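Long-range contact in cyclase (Uncultured organism, PDB 5IBZ), which probably hydrolyses arylformamide-type substrates as a member of the cyclase family, and can bind acetylphosphate: residues V160-V165 against A188-K193. Residues are numbered along the deposited sequence; the frame is centred on the assembly and turned at random. Where two conformers were deposited one is given.
Sequences VLVDIV and AKQKSK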
ATOM      1  N   VAL B 160      28.864  -8.290 -17.913  1.00  8.16           N
ATOM      2  CA  VAL B 160      30.047  -9.038 -17.543  1.00  9.38           C
ATOM      3  C   VAL B 160      30.013  -9.291 -16.038  1.00  8.50           C
ATOM      4  O   VAL B 160      29.887  -8.339 -15.241  1.00  9.52           O
ATOM      5  CB  VAL B 160      31.339  -8.287 -17.917  1.00  9.34           C
ATOM      6  CG1 VAL B 160      32.588  -9.127 -17.526  1.00 10.07           C
ATOM      7  CG2 VAL B 160      31.331  -7.956 -19.401  1.00 11.65           C
ATOM      8  N   LEU B 161      30.093 -10.567 -15.665  1.00  7.75           N
ATOM      9  CA  LEU B 161      30.239 -10.973 -14.270  1.00  7.76           C
ATOM     10  C   LEU B 161      31.685 -10.937 -13.852  1.00  8.03           C
ATOM     11  O   LEU B 161      32.542 -11.492 -14.533  1.00  9.29           O
ATOM     12  CB  LEU B 161      29.701 -12.387 -14.040  1.00  7.84           C
ATOM     13  CG  LEU B 161      29.941 -12.986 -12.654  1.00 10.10           C
ATOM     14  CD1 LEU B 161      29.122 -12.271 -11.607  1.00 11.38           C
ATOM     15  CD2 LEU B 161      29.629 -14.484 -12.670  1.00  9.33           C
ATOM     16  N   VAL B 162      31.956 -10.261 -12.736  1.00  9.05           N
ATOM     17  CA  VAL B 162      33.237 -10.418 -12.076  0.69  8.63           C
ATOM     18  C   VAL B 162      32.988 -11.072 -10.709  1.00  9.58           C
ATOM     19  O   VAL B 162      32.340 -10.501  -9.818  1.00  9.10           O
ATOM     20  CB  VAL B 162      33.997  -9.064 -11.981  0.69 10.12           C
ATOM     21  CG1 VAL B 162      33.235  -8.008 -11.185  0.69  8.93           C
ATOM     22  CG2 VAL B 162      35.392  -9.272 -11.449  0.69 13.65           C
ATOM     23  N   ASP B 163      33.487 -12.292 -10.575  1.00  8.53           N
ATOM     24  CA  ASP B 163      33.229 -13.108  -9.398  1.00  8.64           C
ATOM     25  C   ASP B 163      34.334 -12.868  -8.397  1.00  9.50           C
ATOM     26  O   ASP B 163      35.328 -13.579  -8.348  1.00 10.44           O
ATOM     27  CB  ASP B 163      33.118 -14.571  -9.778  1.00 10.81           C
ATOM     28  CG  ASP B 163      32.566 -15.432  -8.651  1.00  9.81           C
ATOM     29  OD1 ASP B 163      32.566 -14.979  -7.486  1.00  9.10           O
ATOM     30  OD2 ASP B 163      32.153 -16.580  -8.959  1.00  9.80           O
ATOM     31  N   ILE B 164      34.158 -11.838  -7.593  1.00  8.81           N
ATOM     32  CA  ILE B 164      35.189 -11.472  -6.634  1.00  9.10           C
ATOM     33  C   ILE B 164      35.303 -12.537  -5.540  1.00 10.28           C
ATOM     34  O   ILE B 164      36.396 -12.827  -5.058  1.00 10.08           O
ATOM     35  CB  ILE B 164      34.905 -10.084  -6.033  1.00 10.31           C
ATOM     36  CG1 ILE B 164      34.920  -9.008  -7.134  1.00 10.93           C
ATOM     37  CG2 ILE B 164      35.941  -9.744  -4.971  1.00 12.07           C
ATOM     38  CD1 ILE B 164      36.276  -8.778  -7.767  1.00 14.78           C
ATOM     39  N   VAL B 165      34.178 -13.147  -5.170  1.00  9.23           N
ATOM     40  CA  VAL B 165      34.186 -14.233  -4.184  1.00  9.51           C
ATOM     41  C   VAL B 165      35.147 -15.342  -4.642  1.00  9.83           C
ATOM     42  O   VAL B 165      36.026 -15.768  -3.879  1.00 10.22           O
ATOM     43  CB  VAL B 165      32.747 -14.786  -3.940  1.00  9.32           C
ATOM     44  CG1 VAL B 165      32.769 -16.070  -3.148  1.00  9.65           C
ATOM     45  CG2 VAL B 165      31.890 -13.737  -3.216  1.00 11.59           C
ATOM     46  N   ALA B 188      41.152 -10.544 -15.103  1.00 12.14           N
ATOM     47  CA  ALA B 188      42.301 -11.198 -15.745  1.00 15.84           C
ATOM     48  C   ALA B 188      42.273 -12.712 -15.528  1.00 17.47           C
ATOM     49  O   ALA B 188      42.521 -13.475 -16.470  1.00 18.26           O
ATOM     50  CB  ALA B 188      43.601 -10.604 -15.233  1.00 17.08           C
ATOM     51  N   LYS B 189      41.966 -13.149 -14.307  1.00 13.78           N
ATOM     52  CA  LYS B 189      41.866 -14.578 -14.000  1.00 14.86           C
ATOM     53  C   LYS B 189      40.805 -15.263 -14.846  1.00 13.64           C
ATOM     54  O   LYS B 189      40.993 -16.389 -15.309  1.00 16.82           O
ATOM     55  CB  LYS B 189      41.548 -14.780 -12.523  1.00 20.49           C
ATOM     56  CG  LYS B 189      41.570 -16.240 -12.091  1.00 25.51           C
ATOM     57  CD  LYS B 189      41.376 -16.374 -10.592  1.00 34.45           C
ATOM     58  CE  LYS B 189      39.971 -16.815 -10.213  1.00 43.77           C
ATOM     59  NZ  LYS B 189      40.020 -17.932  -9.223  1.00 39.90           N
ATOM     60  N   GLN B 190      39.680 -14.574 -15.032  1.00 13.10           N
ATOM     61  CA  GLN B 190      38.554 -15.087 -15.807  1.00 14.17           C
ATOM     62  C   GLN B 190      38.830 -15.048 -17.308  1.00 15.25           C
ATOM     63  O   GLN B 190      38.060 -15.587 -18.099  1.00 16.68           O
ATOM     64  CB  GLN B 190      37.287 -14.264 -15.526  1.00 11.37           C
ATOM     65  CG  GLN B 190      36.813 -14.325 -14.094  1.00 11.44           C
ATOM     66  CD  GLN B 190      35.705 -13.336 -13.757  1.00 10.98           C
ATOM     67  OE1 GLN B 190      35.279 -13.252 -12.600  1.00 11.75           O
ATOM     68  NE2 GLN B 190      35.216 -12.615 -14.749  1.00 10.46           N
ATOM     69  N   LYS B 191      39.908 -14.364 -17.687  1.00 14.80           N
ATOM     70  CA  LYS B 191      40.200 -14.026 -19.074  1.00 16.64           C
ATOM     71  C   LYS B 191      39.048 -13.238 -19.708  1.00 14.72           C
ATOM     72  O   LYS B 191      38.677 -13.475 -20.855  1.00 15.62           O
ATOM     73  CB  LYS B 191      40.511 -15.302 -19.889  1.00 16.32           C
ATOM     74  CG  LYS B 191      41.638 -16.126 -19.328  1.00 21.63           C
ATOM     75  CD  LYS B 191      41.918 -17.332 -20.224  1.00 33.93           C
ATOM     76  CE  LYS B 191      42.679 -18.407 -19.485  1.00 47.02           C
ATOM     77  NZ  LYS B 191      43.775 -17.822 -18.676  1.00 51.98           N
ATOM     78  N   SER B 192      38.488 -12.304 -18.941  1.00 13.38           N
ATOM     79  CA  SER B 192      37.393 -11.460 -19.391  1.00 14.84           C
ATOM     80  C   SER B 192      37.925 -10.096 -19.806  1.00 19.11           C
ATOM     81  O   SER B 192      38.913  -9.610 -19.249  1.00 22.64           O
ATOM     82  CB  SER B 192      36.337 -11.286 -18.286  1.00 14.16           C
ATOM     83  OG  SER B 192      35.900 -12.537 -17.797  1.00 16.85           O
ATOM     84  N   LYS B 193      37.271  -9.482 -20.783  1.00 15.88           N
ATOM     85  CA  LYS B 193      37.660  -8.163 -21.258  1.00 19.93           C
ATOM     86  C   LYS B 193      36.440  -7.253 -21.298  1.00 20.07           C
ATOM     87  O   LYS B 193      35.457  -7.564 -21.957  1.00 23.93           O
ATOM     88  CB  LYS B 193      38.293  -8.249 -22.643  1.00 25.20           C
ATOM     89  CG  LYS B 193      39.655  -8.927 -22.649  1.00 34.25           C
TER
HETATM   90  O   HOH W   1      36.820 -14.501 -10.607  1.00 15.27           O
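Val160 points its CB toward the 188-193 segment, and CG1 comes within 4.4 Å of Ser192 CB; the valine fills a buried place that Leu194 also lines. At Leu161 it is the backbone that matters: its carbonyl O accepts a bond of 2.9 Å from Gln190 NE2, while the leucine side chain packs on helix 286-295. Gln190 OE1 lies 3.5 Å from Val162 CA, and the branched apolar side chain of Val162 suits its packing against Leu183, Ala186, Leu200 and Ile202. Here strand 158-163, inside the mixed sheet, meets the C-terminal end of helix 180-190, which closes in a Schellman motif with Lys191 at positive phi. Gln190 CG stands anti to the carbonyl carbon (chi1 -63°), and the extended chain beyond carries the amide to the strand. Asp163 N gives OE1 a nearly straight bond (2.9 Å, 174°); with Leu161 O able only to accept, this fixes the amide's orientation. NE2 also donates to Ser192 OG, set within range by its short side chain, and a water donates to OE1 and Asp163 O. An alanine in place of Gln190 would probably leave buried Leu161 O and Asp163 N without these partners. Asp163 suits the N-cap of helix 164-167, its carboxylate also salt-bridged to Arg166 and Arg203.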